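Local structure of vitamin B12-binding protein (Vibrio cholerae O395, 5YSC) at residues V210-E215 and Q238-N243; F179-G184 and Q260-L265; V198-V203 and H222-W227; Q202-Q207 and Q228-A233. The protein binds vitamin B12 in the periplasm and probably delivers it to BtuC, the membrane subunit of the BtuCDF import transporter. One frame throughout, in Å; residues are numbered along the deposited sequence.

In the fold
Contact 1 pairs strands 210-213 and 239-241 by backbone hydrogen bonds and lies partly buried in the parallel sheet that also holds strands 184-186 and 155-159. Contact 2 is buried and apolar. It ties helix 176-181 to helix 254-267 by a disulfide, and F179 touches F212 of contact 1. Contacts 3 and 4 both use helix 200-206, with centres about 7 Å apart. They lie farther from the centre of the chain. Contact 3 rests on tryptophans and is partly buried. Contact 4 is a surface contact of a leucine pair and a glutamine. Both reach I211 of contact 1, through W224 and L231. Contacts 2 and 3 do not touch, their nearest atoms being about 11 Å apart.

Contact 1: residues V210-E215 and Q238-N243; sequences VIFTSE and QVWALN
F212 and L242 cross obliquely, with a leucine methyl over the phenyl ring. L242 CD1 is 3.4 Å from F212 CG. V210 CG1 lies on the opposite face of that ring, 3.6 Å above its plane and offset toward the rim. F212 and W240 project from the same face of the sheet. F212 CG stands anti to its carbonyl carbon (chi1 -71°), beside its backbone N. The two aromatic side chains meet at an edge: F212 CE1 comes near the indole plane, 3.8 Å from W240 CE3. Y264 of helix 254-267 stacks on the same indole. On the other face of the sheet I211 and V239 lie side by side and point the same way, I211 CB being 4.0 Å from V239 CG2. T213 and A241 follow on this face, where I218 of helix 215-220 touches both. Four backbone bonds fix these positions. T213 N donates to W240 O at 2.8 Å. I211 N donates to Q238 O, W240 N to I211 O and L242 N to T213 O. Both segments then turn into helices. S214 OG caps A217 N and N243 OD1 caps W246 N. The N243 side chain lies about 6 Å from the bound cyanocobalamin. The strands run parallel, 27° apart, I211 and T213 each bonding to the residues that flank V239 and A241. Strand 239-241 is an edge strand of the four-stranded parallel sheet. Helices 215-220 and 232-235 lie in the beta-alpha-beta connection, as in the alpha/beta lobes of Fe/B12 periplasmic-binding proteins.

Contact 2: residues F179-G184 and Q260-L265; sequences FSLCGG and QVCTYL
C182 and C262 form a disulfide that joins a Schellman-terminated helix to the long helix 254-267. C182 SG and C262 SG are 2.0 Å apart, with a torsion of -92° about the S-S bond, a left-handed and nearly perpendicular turn. Each sulfur stands anti to its own carbonyl carbon. The bond fixes the end of helix 176-181 against the side of the other helix.

Backbone bonds shape the first partner. F179 O accepts from both C182 N and G184 N, which reach it from opposite faces of its carbonyl plane. The second bond measures 2.9 Å from G184 N to F179 O. G183 N bonds to S180 O at 3.0 Å, and G183 has a positive phi of 83°. These two bonds define the Schellman motif and turn the chain into strand 184-186.

Apolar packing fills in around the sulfurs. V261 and F179 cross at about a right angle, with V261 CG1 3.6 Å from F179 CD1. The same methyl also touches the disulfide, with V261 CG1 3.7 Å from C182 SG. L181 CD2 approaches on the other sulfur, 3.8 Å from C262 SG. Beyond the contact, Y157 of strand 155-159 stacks on the F179 ring, and F212 packs against L265. One turn along the helix from V261, the L265 side chain reaches the turn that ends helix 176-181. Its CD2 methyl sits 3.8 Å from C182 CB and 3.9 Å from G184 CA.

Contact 3: residues V198-V203 and H222-W227; sequences VSIEQV and HMWRAW
I200, which meets M223, W224 and W227, opens a helix whose start holds the shortest polar bond here, 2.7 Å from S199 N to Q202 OE1. S199 OG in turn accepts from Q202 N at 3.0 Å. These two bonds make a capping box at the start of helix 200-206. Across the contact the meeting is apolar. I200 CG2 lies over a face of W227, in a CH-pi contact 4.3 Å from the centroid of the six-membered ring and 24° off its normal. The two side chains cross at about a right angle. M223 comes to the other branch, its CE 3.8 Å from I200 CG1. M223 CG sits between its backbone N and carbonyl carbon (chi1 61°) and lies above the W224 ring. V203 stands one turn on from I200 and crosses W224 at about a right angle, with V203 CB 3.7 Å from W224 CH2. The indole nitrogen of W224 is bonded to Q160 OE1. Within the loop, H222 O accepts R225 NE in its carbonyl plane at 2.9 Å. W224 N bonds to H222 ND1. E201, predicted to be important for BtuC binding, points away from the loop at its CB. The contact joins a capped helix start to a type I turn, H222 to R225, near the predicted transporter-binding surface.

Contact 4: residues Q202-Q207 and Q228-A233; sequences QVLVKQ and QAELSA
Q207 and E230 carry the flat groups, a carboxamide and a carboxylate, but they do not stack. The outer end of the Q207 amide is directed at the main chain, with Q207 CD 3.8 Å from E230 O. S232 lies beside the same amide. Q207 bends about its CB-CG bond (chi2 60°), which swings CD toward the loop. Q207 is also where the backbone leaves the helix, with a positive phi of 62°. The carboxylate of E230 leads the other way. Its chain is bent at chi2, and only the aliphatic part comes close, E230 CG being 4.1 Å from L204 CD2. The main apolar contact is between two leucines that cross at about a right angle. One methyl does the touching. L204 CD2 is 3.7 Å from L231 CD1, with L231 CG and CD2 little farther, and so it rests against the whole fork of the other leucine. L231 itself ends a type I turn that starts at Q228, closed by a bond of 3.2 Å from L231 N to Q228 O. L231 is also the N-cap residue of helix 232-235. W224 and W227 of the preceding loop back the two leucines, W224 touching L231 and W227 touching L204. L231 also packs on I211. The contact thus sets the end of helix 200-206 against the start of helix 232-235, beside strand 210-213.

Contact 1: residues V210-E215 and Q238-N243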
loop_
_atom_site.group_PDB
_atom_site.type_symbol
_atom_site.label_atom_id
_atom_site.label_comp_id
_atom_site.label_asym_id
_atom_site.label_seq_id
_atom_site.Cartn_x
_atom_site.Cartn_y
_atom_site.Cartn_z
ATOM N N VAL A 210 -1.935 1.276 20.699
ATOM C CA VAL A 210 -2.684 0.411 19.796
ATOM C C VAL A 210 -1.685 -0.477 19.066
ATOM O O VAL A 210 -0.611 -0.007 18.674
ATOM C CB VAL A 210 -3.485 1.232 18.770
ATOM C CG1 VAL A 210 -4.178 0.282 17.828
ATOM C CG2 VAL A 210 -4.492 2.145 19.439
ATOM N N ILE A 211 -2.027 -1.756 18.896
ATOM C CA ILE A 211 -1.296 -2.670 18.019
ATOM C C ILE A 211 -2.191 -3.056 16.845
ATOM O O ILE A 211 -3.304 -3.551 17.043
ATOM C CB ILE A 211 -0.824 -3.915 18.777
ATOM C CG1 ILE A 211 0.226 -3.490 19.821
ATOM C CG2 ILE A 211 -0.224 -4.911 17.810
ATOM C CD1 ILE A 211 0.622 -4.577 20.811
ATOM N N PHE A 212 -1.690 -2.852 15.634
ATOM C CA PHE A 212 -2.338 -3.309 14.416
ATOM C C PHE A 212 -1.602 -4.513 13.847
ATOM O O PHE A 212 -0.363 -4.537 13.818
ATOM C CB PHE A 212 -2.383 -2.195 13.378
ATOM C CG PHE A 212 -3.341 -1.076 13.727
ATOM C CD1 PHE A 212 -4.683 -1.326 13.945
ATOM C CD2 PHE A 212 -2.873 0.210 13.894
ATOM C CE1 PHE A 212 -5.522 -0.316 14.247
ATOM C CE2 PHE A 212 -3.709 1.246 14.229
ATOM C CZ PHE A 212 -5.051 0.981 14.405
ATOM N N THR A 213 -2.361 -5.497 13.370
ATOM C CA THR A 213 -1.786 -6.743 12.886
ATOM C C THR A 213 -2.652 -7.257 11.724
ATOM O O THR A 213 -3.397 -6.490 11.105
ATOM C CB THR A 213 -1.646 -7.730 14.066
ATOM O OG1 THR A 213 -0.878 -8.887 13.669
ATOM C CG2 THR A 213 -3.057 -8.168 14.590
ATOM N N SER A 214 -2.560 -8.560 11.436
ATOM C CA SER A 214 -3.263 -9.183 10.326
ATOM C C SER A 214 -4.519 -9.903 10.811
ATOM O O SER A 214 -4.662 -10.258 11.985
ATOM C CB SER A 214 -2.349 -10.179 9.608
ATOM O OG SER A 214 -2.068 -11.286 10.463
ATOM N N GLU A 215 -5.432 -10.138 9.866
ATOM C CA GLU A 215 -6.626 -10.903 10.184
ATOM C C GLU A 215 -6.238 -12.306 10.597
ATOM O O GLU A 215 -6.844 -12.890 11.502
ATOM C CB GLU A 215 -7.560 -10.881 8.977
ATOM C CG GLU A 215 -7.983 -9.451 8.639
ATOM C CD GLU A 215 -8.907 -9.317 7.435
ATOM O OE1 GLU A 215 -8.724 -8.347 6.660
ATOM O OE2 GLU A 215 -9.822 -10.158 7.269
ATOM N N GLN A 238 -7.134 -3.283 22.384
ATOM C CA GLN A 238 -6.798 -2.452 21.232
ATOM C C GLN A 238 -5.710 -3.106 20.389
ATOM O O GLN A 238 -4.780 -2.446 19.914
ATOM C CB GLN A 238 -6.397 -1.053 21.681
ATOM C CG GLN A 238 -7.514 -0.377 22.454
ATOM C CD GLN A 238 -7.266 1.096 22.805
ATOM O OE1 GLN A 238 -8.205 1.826 23.113
ATOM N NE2 GLN A 238 -6.007 1.531 22.769
ATOM N N VAL A 239 -5.843 -4.412 20.178
ATOM C CA VAL A 239 -5.087 -5.129 19.169
ATOM C C VAL A 239 -6.089 -5.476 18.091
ATOM O O VAL A 239 -7.043 -6.234 18.340
ATOM C CB VAL A 239 -4.405 -6.382 19.723
ATOM C CG1 VAL A 239 -3.591 -7.040 18.646
ATOM C CG2 VAL A 239 -3.531 -5.996 20.925
ATOM N N TRP A 240 -5.878 -4.923 16.891
ATOM C CA TRP A 240 -6.834 -5.075 15.806
ATOM C C TRP A 240 -6.137 -5.459 14.510
ATOM O O TRP A 240 -5.023 -5.018 14.212
ATOM C CB TRP A 240 -7.607 -3.781 15.573
ATOM C CG TRP A 240 -8.480 -3.357 16.698
ATOM C CD1 TRP A 240 -9.534 -4.052 17.202
ATOM C CD2 TRP A 240 -8.443 -2.103 17.420
ATOM N NE1 TRP A 240 -10.146 -3.324 18.210
ATOM C CE2 TRP A 240 -9.498 -2.129 18.354
ATOM C CE3 TRP A 240 -7.630 -0.959 17.353
ATOM C CZ2 TRP A 240 -9.755 -1.058 19.224
ATOM C CZ3 TRP A 240 -7.885 0.097 18.204
ATOM C CH2 TRP A 240 -8.946 0.043 19.131
ATOM N N ALA A 241 -6.819 -6.285 13.730
ATOM C CA ALA A 241 -6.384 -6.549 12.366
ATOM C C ALA A 241 -6.744 -5.401 11.443
ATOM O O ALA A 241 -7.809 -4.810 11.580
ATOM C CB ALA A 241 -7.035 -7.801 11.825
ATOM N N LEU A 242 -5.882 -5.151 10.450
ATOM C CA LEU A 242 -6.169 -4.247 9.350
ATOM C C LEU A 242 -6.163 -5.047 8.061
ATOM O O LEU A 242 -5.440 -6.041 7.947
ATOM C CB LEU A 242 -5.136 -3.125 9.265
ATOM C CG LEU A 242 -5.153 -2.207 10.494
ATOM C CD1 LEU A 242 -4.003 -1.196 10.417
ATOM C CD2 LEU A 242 -6.489 -1.490 10.675
ATOM N N ASN A 243 -6.977 -4.613 7.097
ATOM C CA ASN A 243 -6.976 -5.221 5.772
ATOM C C ASN A 243 -5.718 -4.799 5.003
ATOM O O ASN A 243 -5.534 -3.628 4.635
ATOM C CB ASN A 243 -8.254 -4.842 5.036
ATOM C CG ASN A 243 -8.345 -5.452 3.666
ATOM O OD1 ASN A 243 -7.400 -5.462 2.908
ATOM N ND2 ASN A 243 -9.525 -5.939 3.336
#

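Contact 2: residues F179-G184 and Q260-L265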
loop_
_atom_site.group_PDB
_atom_site.type_symbol
_atom_site.label_atom_id
_atom_site.label_comp_id
_atom_site.label_asym_id
_atom_site.label_seq_id
_atom_site.Cartn_x
_atom_site.Cartn_y
_atom_site.Cartn_z
ATOM N N PHE A 179 -1.809 6.209 8.519
ATOM C CA PHE A 179 -1.960 6.411 9.954
ATOM C C PHE A 179 -1.865 7.891 10.311
ATOM O O PHE A 179 -2.649 8.393 11.121
ATOM C CB PHE A 179 -0.904 5.589 10.700
ATOM C CG PHE A 179 -1.021 4.119 10.477
ATOM C CD1 PHE A 179 -1.878 3.352 11.266
ATOM C CD2 PHE A 179 -0.312 3.489 9.461
ATOM C CE1 PHE A 179 -2.011 1.987 11.069
ATOM C CE2 PHE A 179 -0.435 2.127 9.273
ATOM C CZ PHE A 179 -1.319 1.373 10.077
ATOM N N SER A 180 -0.951 8.622 9.670
ATOM C CA SER A 180 -0.713 10.019 10.057
ATOM C C SER A 180 -1.925 10.907 9.814
ATOM O O SER A 180 -2.134 11.870 10.556
ATOM C CB SER A 180 0.506 10.585 9.308
ATOM O OG SER A 180 1.634 9.789 9.550
ATOM N N LEU A 181 -2.730 10.623 8.783
ATOM C CA LEU A 181 -3.944 11.395 8.558
ATOM C C LEU A 181 -4.810 11.436 9.825
ATOM O O LEU A 181 -5.428 12.469 10.128
ATOM C CB LEU A 181 -4.715 10.797 7.382
ATOM C CG LEU A 181 -5.955 11.512 6.861
ATOM C CD1 LEU A 181 -6.224 11.149 5.409
ATOM C CD2 LEU A 181 -7.197 11.217 7.707
ATOM N N CYS A 182 -4.871 10.320 10.558
ATOM C CA CYS A 182 -5.746 10.136 11.713
ATOM C C CYS A 182 -5.088 10.604 13.005
ATOM O O CYS A 182 -5.630 10.356 14.086
ATOM C CB CYS A 182 -6.139 8.646 11.863
ATOM S SG CYS A 182 -6.587 7.687 10.327
ATOM N N GLY A 183 -3.933 11.262 12.913
ATOM C CA GLY A 183 -3.140 11.605 14.070
ATOM C C GLY A 183 -2.235 10.497 14.560
ATOM O O GLY A 183 -1.587 10.653 15.598
ATOM N N GLY A 184 -2.159 9.382 13.843
ATOM C CA GLY A 184 -1.378 8.253 14.322
ATOM C C GLY A 184 0.110 8.557 14.304
ATOM O O GLY A 184 0.625 9.147 13.360
ATOM N N GLN A 260 -10.805 2.472 8.001
ATOM C CA GLN A 260 -10.620 1.422 9.007
ATOM C C GLN A 260 -9.652 1.885 10.082
ATOM O O GLN A 260 -9.925 1.773 11.284
ATOM C CB GLN A 260 -10.107 0.133 8.339
ATOM C CG GLN A 260 -10.007 -1.054 9.286
ATOM C CD GLN A 260 -9.501 -2.302 8.632
ATOM O OE1 GLN A 260 -8.520 -2.293 7.890
ATOM N NE2 GLN A 260 -10.168 -3.408 8.922
ATOM N N VAL A 261 -8.498 2.404 9.647
ATOM C CA VAL A 261 -7.484 2.887 10.570
ATOM C C VAL A 261 -8.029 4.009 11.433
ATOM O O VAL A 261 -7.891 3.985 12.665
ATOM C CB VAL A 261 -6.229 3.352 9.797
ATOM C CG1 VAL A 261 -5.288 4.190 10.702
ATOM C CG2 VAL A 261 -5.549 2.133 9.293
ATOM N N CYS A 262 -8.649 5.000 10.787
ATOM C CA CYS A 262 -9.153 6.187 11.469
ATOM C C CYS A 262 -10.272 5.850 12.443
ATOM O O CYS A 262 -10.360 6.436 13.535
ATOM C CB CYS A 262 -9.648 7.181 10.444
ATOM S SG CYS A 262 -8.441 8.268 9.704
ATOM N N THR A 263 -11.142 4.918 12.073
ATOM C CA THR A 263 -12.180 4.494 13.011
ATOM C C THR A 263 -11.571 3.855 14.255
ATOM O O THR A 263 -11.974 4.156 15.379
ATOM C CB THR A 263 -13.153 3.531 12.328
ATOM O OG1 THR A 263 -13.880 4.222 11.307
ATOM C CG2 THR A 263 -14.142 2.902 13.379
ATOM N N TYR A 264 -10.578 2.980 14.075
ATOM C CA TYR A 264 -9.909 2.352 15.209
ATOM C C TYR A 264 -9.141 3.357 16.067
ATOM O O TYR A 264 -9.170 3.273 17.303
ATOM C CB TYR A 264 -8.958 1.260 14.718
ATOM C CG TYR A 264 -9.624 -0.082 14.447
ATOM C CD1 TYR A 264 -10.461 -0.664 15.403
ATOM C CD2 TYR A 264 -9.388 -0.797 13.267
ATOM C CE1 TYR A 264 -11.068 -1.885 15.192
ATOM C CE2 TYR A 264 -10.005 -2.032 13.052
ATOM C CZ TYR A 264 -10.834 -2.566 14.019
ATOM O OH TYR A 264 -11.462 -3.768 13.834
ATOM N N LEU A 265 -8.374 4.266 15.449
ATOM C CA LEU A 265 -7.707 5.291 16.243
ATOM C C LEU A 265 -8.697 6.204 16.935
ATOM O O LEU A 265 -8.381 6.731 18.010
ATOM C CB LEU A 265 -6.747 6.081 15.359
ATOM C CG LEU A 265 -5.277 5.664 15.436
ATOM C CD1 LEU A 265 -5.025 4.229 15.858
ATOM C CD2 LEU A 265 -4.526 5.999 14.135
#

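Contact 3: residues V198-V203 and H222-W227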
loop_
_atom_site.group_PDB
_atom_site.type_symbol
_atom_site.label_atom_id
_atom_site.label_comp_id
_atom_site.label_asym_id
_atom_site.label_seq_id
_atom_site.Cartn_x
_atom_site.Cartn_y
_atom_site.Cartn_z
ATOM N N VAL A 198 12.083 -6.055 14.300
ATOM C CA VAL A 198 12.107 -5.626 15.693
ATOM C C VAL A 198 11.866 -6.830 16.596
ATOM O O VAL A 198 11.193 -7.790 16.221
ATOM C CB VAL A 198 11.062 -4.519 15.985
ATOM C CG1 VAL A 198 11.348 -3.254 15.159
ATOM C CG2 VAL A 198 9.624 -5.054 15.749
ATOM N N SER A 199 12.418 -6.770 17.805
ATOM C CA SER A 199 12.245 -7.827 18.785
ATOM C C SER A 199 10.998 -7.580 19.630
ATOM O O SER A 199 10.514 -6.453 19.751
ATOM C CB SER A 199 13.473 -7.901 19.699
ATOM O OG SER A 199 13.443 -6.831 20.629
ATOM N N ILE A 200 10.504 -8.658 20.251
ATOM C CA ILE A 200 9.400 -8.534 21.199
ATOM C C ILE A 200 9.711 -7.456 22.220
ATOM O O ILE A 200 8.870 -6.609 22.531
ATOM C CB ILE A 200 9.123 -9.880 21.892
ATOM C CG1 ILE A 200 8.341 -10.806 20.963
ATOM C CG2 ILE A 200 8.350 -9.647 23.208
ATOM C CD1 ILE A 200 7.905 -12.139 21.592
ATOM N N GLU A 201 10.923 -7.500 22.783
ATOM C CA GLU A 201 11.320 -6.543 23.813
ATOM C C GLU A 201 11.219 -5.110 23.305
ATOM O O GLU A 201 10.735 -4.220 24.015
ATOM C CB GLU A 201 12.754 -6.850 24.272
ATOM C CG GLU A 201 12.930 -8.094 25.158
ATOM C CD GLU A 201 12.417 -9.386 24.535
ATOM O OE1 GLU A 201 11.837 -10.216 25.284
ATOM O OE2 GLU A 201 12.598 -9.573 23.307
ATOM N N GLN A 202 11.665 -4.882 22.075
ATOM C CA GLN A 202 11.596 -3.556 21.473
ATOM C C GLN A 202 10.178 -2.986 21.487
ATOM O O GLN A 202 9.977 -1.830 21.836
ATOM C CB GLN A 202 12.140 -3.584 20.049
ATOM C CG GLN A 202 13.653 -3.625 19.969
ATOM C CD GLN A 202 14.158 -3.747 18.549
ATOM O OE1 GLN A 202 14.227 -4.840 17.995
ATOM N NE2 GLN A 202 14.518 -2.622 17.954
ATOM N N VAL A 203 9.202 -3.796 21.095
ATOM C CA VAL A 203 7.803 -3.375 21.166
ATOM C C VAL A 203 7.401 -3.159 22.618
ATOM O O VAL A 203 6.828 -2.124 22.977
ATOM C CB VAL A 203 6.879 -4.413 20.501
ATOM C CG1 VAL A 203 5.416 -3.939 20.556
ATOM C CG2 VAL A 203 7.302 -4.715 19.068
ATOM N N HIS A 222 -3.492 -13.888 18.687
ATOM C CA HIS A 222 -2.347 -13.062 18.350
ATOM C C HIS A 222 -1.286 -13.149 19.444
ATOM O O HIS A 222 -1.554 -13.511 20.599
ATOM C CB HIS A 222 -2.752 -11.609 18.094
ATOM C CG HIS A 222 -3.249 -10.891 19.303
ATOM N ND1 HIS A 222 -2.403 -10.363 20.254
ATOM C CD2 HIS A 222 -4.504 -10.577 19.699
ATOM C CE1 HIS A 222 -3.118 -9.770 21.192
ATOM N NE2 HIS A 222 -4.397 -9.884 20.878
ATOM N N MET A 223 -0.060 -12.822 19.051
ATOM C CA MET A 223 1.088 -13.104 19.894
ATOM C C MET A 223 1.138 -12.231 21.138
ATOM O O MET A 223 1.919 -12.536 22.052
ATOM C CB MET A 223 2.372 -12.913 19.094
ATOM C CG MET A 223 2.543 -11.487 18.567
ATOM S SD MET A 223 4.039 -11.236 17.573
ATOM C CE MET A 223 5.281 -11.548 18.833
ATOM N N TRP A 224 0.334 -11.173 21.209
ATOM C CA TRP A 224 0.459 -10.218 22.304
ATOM C C TRP A 224 -0.476 -10.538 23.465
ATOM O O TRP A 224 -0.404 -9.861 24.494
ATOM C CB TRP A 224 0.227 -8.787 21.785
ATOM C CG TRP A 224 1.151 -8.459 20.633
ATOM C CD1 TRP A 224 0.817 -8.350 19.308
ATOM C CD2 TRP A 224 2.575 -8.254 20.702
ATOM N NE1 TRP A 224 1.939 -8.077 18.556
ATOM C CE2 TRP A 224 3.028 -8.025 19.384
ATOM C CE3 TRP A 224 3.503 -8.248 21.741
ATOM C CZ2 TRP A 224 4.360 -7.762 19.090
ATOM C CZ3 TRP A 224 4.843 -7.991 21.437
ATOM C CH2 TRP A 224 5.249 -7.760 20.122
ATOM N N ARG A 225 -1.324 -11.566 23.332
ATOM C CA ARG A 225 -2.153 -11.993 24.459
ATOM C C ARG A 225 -1.288 -12.461 25.622
ATOM O O ARG A 225 -1.549 -12.126 26.783
ATOM C CB ARG A 225 -3.084 -13.114 24.020
ATOM C CG ARG A 225 -4.081 -12.720 22.957
ATOM C CD ARG A 225 -4.733 -13.939 22.360
ATOM N NE ARG A 225 -3.719 -14.905 21.950
ATOM C CZ ARG A 225 -3.802 -16.222 22.127
ATOM N NH1 ARG A 225 -4.871 -16.756 22.719
ATOM N NH2 ARG A 225 -2.814 -17.012 21.715
ATOM N N ALA A 226 -0.261 -13.247 25.319
ATOM C CA ALA A 226 0.708 -13.657 26.334
ATOM C C ALA A 226 1.311 -12.478 27.105
ATOM O O ALA A 226 1.839 -12.679 28.207
ATOM C CB ALA A 226 1.817 -14.479 25.676
ATOM N N TRP A 227 1.215 -11.256 26.579
ATOM C CA TRP A 227 1.885 -10.091 27.136
ATOM C C TRP A 227 0.894 -9.075 27.682
ATOM O O TRP A 227 1.189 -7.880 27.737
ATOM C CB TRP A 227 2.789 -9.452 26.077
ATOM C CG TRP A 227 3.778 -10.421 25.590
ATOM C CD1 TRP A 227 3.683 -11.213 24.488
ATOM C CD2 TRP A 227 5.013 -10.756 26.221
ATOM N NE1 TRP A 227 4.787 -12.005 24.384
ATOM C CE2 TRP A 227 5.628 -11.738 25.434
ATOM C CE3 TRP A 227 5.662 -10.308 27.372
ATOM C CZ2 TRP A 227 6.869 -12.288 25.762
ATOM C CZ3 TRP A 227 6.895 -10.847 27.688
ATOM C CH2 TRP A 227 7.482 -11.830 26.887
#

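Contact 4: residues Q202-Q207 and Q228-A233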
loop_
_atom_site.group_PDB
_atom_site.type_symbol
_atom_site.label_atom_id
_atom_site.label_comp_id
_atom_site.label_asym_id
_atom_site.label_seq_id
_atom_site.Cartn_x
_atom_site.Cartn_y
_atom_site.Cartn_z
ATOM N N GLN A 202 11.665 -4.882 22.075
ATOM C CA GLN A 202 11.596 -3.556 21.473
ATOM C C GLN A 202 10.178 -2.986 21.487
ATOM O O GLN A 202 9.977 -1.830 21.836
ATOM C CB GLN A 202 12.140 -3.584 20.049
ATOM C CG GLN A 202 13.653 -3.625 19.969
ATOM C CD GLN A 202 14.158 -3.747 18.549
ATOM O OE1 GLN A 202 14.227 -4.840 17.995
ATOM N NE2 GLN A 202 14.518 -2.622 17.954
ATOM N N VAL A 203 9.202 -3.796 21.095
ATOM C CA VAL A 203 7.803 -3.375 21.166
ATOM C C VAL A 203 7.401 -3.159 22.618
ATOM O O VAL A 203 6.828 -2.124 22.977
ATOM C CB VAL A 203 6.879 -4.413 20.501
ATOM C CG1 VAL A 203 5.416 -3.939 20.556
ATOM C CG2 VAL A 203 7.302 -4.715 19.068
ATOM N N LEU A 204 7.658 -4.167 23.462
ATOM C CA LEU A 204 7.247 -4.101 24.860
ATOM C C LEU A 204 7.735 -2.824 25.507
ATOM O O LEU A 204 6.985 -2.133 26.206
ATOM C CB LEU A 204 7.784 -5.310 25.634
ATOM C CG LEU A 204 7.248 -6.699 25.274
ATOM C CD1 LEU A 204 7.845 -7.760 26.193
ATOM C CD2 LEU A 204 5.747 -6.724 25.334
ATOM N N VAL A 205 8.995 -2.490 25.265
ATOM C CA VAL A 205 9.571 -1.296 25.855
ATOM C C VAL A 205 8.791 -0.074 25.409
ATOM O O VAL A 205 8.491 0.809 26.217
ATOM C CB VAL A 205 11.064 -1.226 25.484
ATOM C CG1 VAL A 205 11.582 0.193 25.433
ATOM C CG2 VAL A 205 11.867 -2.065 26.469
ATOM N N LYS A 206 8.377 -0.050 24.134
ATOM C CA LYS A 206 7.784 1.137 23.518
ATOM C C LYS A 206 6.359 1.422 23.992
ATOM O O LYS A 206 5.889 2.558 23.865
ATOM C CB LYS A 206 7.784 0.982 21.999
ATOM C CG LYS A 206 9.142 1.168 21.316
ATOM C CD LYS A 206 9.359 2.615 20.908
ATOM C CE LYS A 206 10.634 2.778 20.080
ATOM N NZ LYS A 206 10.800 4.178 19.633
ATOM N N GLN A 207 5.639 0.427 24.487
ATOM C CA GLN A 207 4.338 0.706 25.094
ATOM C C GLN A 207 3.336 1.321 24.117
ATOM O O GLN A 207 2.689 2.321 24.441
ATOM C CB GLN A 207 4.517 1.646 26.300
ATOM C CG GLN A 207 3.465 1.473 27.384
ATOM C CD GLN A 207 3.481 0.076 27.951
ATOM O OE1 GLN A 207 4.451 -0.668 27.765
ATOM N NE2 GLN A 207 2.394 -0.309 28.615
ATOM N N GLN A 228 -0.295 -9.531 28.093
ATOM C CA GLN A 228 -1.315 -8.589 28.547
ATOM C C GLN A 228 -0.807 -7.688 29.658
ATOM O O GLN A 228 -1.027 -6.474 29.639
ATOM C CB GLN A 228 -2.554 -9.331 29.037
ATOM C CG GLN A 228 -3.679 -8.375 29.370
ATOM C CD GLN A 228 -5.016 -9.039 29.300
ATOM O OE1 GLN A 228 -6.002 -8.447 28.859
ATOM N NE2 GLN A 228 -5.064 -10.294 29.732
ATOM N N ALA A 229 -0.150 -8.278 30.655
ATOM C CA ALA A 229 0.271 -7.516 31.827
ATOM C C ALA A 229 1.187 -6.365 31.450
ATOM O O ALA A 229 1.095 -5.278 32.036
ATOM C CB ALA A 229 0.961 -8.439 32.822
ATOM N N GLU A 230 2.060 -6.572 30.458
ATOM C CA GLU A 230 3.051 -5.567 30.075
ATOM C C GLU A 230 2.575 -4.625 28.976
ATOM O O GLU A 230 3.276 -3.654 28.681
ATOM C CB GLU A 230 4.369 -6.219 29.622
ATOM C CG GLU A 230 4.272 -7.590 29.049
ATOM C CD GLU A 230 4.049 -8.667 30.118
ATOM O OE1 GLU A 230 4.750 -8.677 31.151
ATOM O OE2 GLU A 230 3.145 -9.495 29.924
ATOM N N LEU A 231 1.424 -4.889 28.361
ATOM C CA LEU A 231 0.922 -4.081 27.250
ATOM C C LEU A 231 -0.464 -3.515 27.532
ATOM O O LEU A 231 -1.450 -4.255 27.543
ATOM C CB LEU A 231 0.904 -4.913 25.978
ATOM C CG LEU A 231 2.297 -5.172 25.395
ATOM C CD1 LEU A 231 2.216 -6.137 24.259
ATOM C CD2 LEU A 231 2.970 -3.878 24.913
ATOM N N SER A 232 -0.540 -2.195 27.723
ATOM C CA SER A 232 -1.837 -1.546 27.881
ATOM C C SER A 232 -2.704 -1.722 26.637
ATOM O O SER A 232 -3.935 -1.835 26.735
ATOM C CB SER A 232 -1.656 -0.057 28.186
ATOM O OG SER A 232 -1.128 0.642 27.067
ATOM N N ALA A 233 -2.086 -1.754 25.461
ATOM C CA ALA A 233 -2.863 -2.055 24.261
ATOM C C ALA A 233 -3.622 -3.367 24.399
ATOM O O ALA A 233 -4.734 -3.480 23.894
ATOM C CB ALA A 233 -1.964 -2.078 23.024
#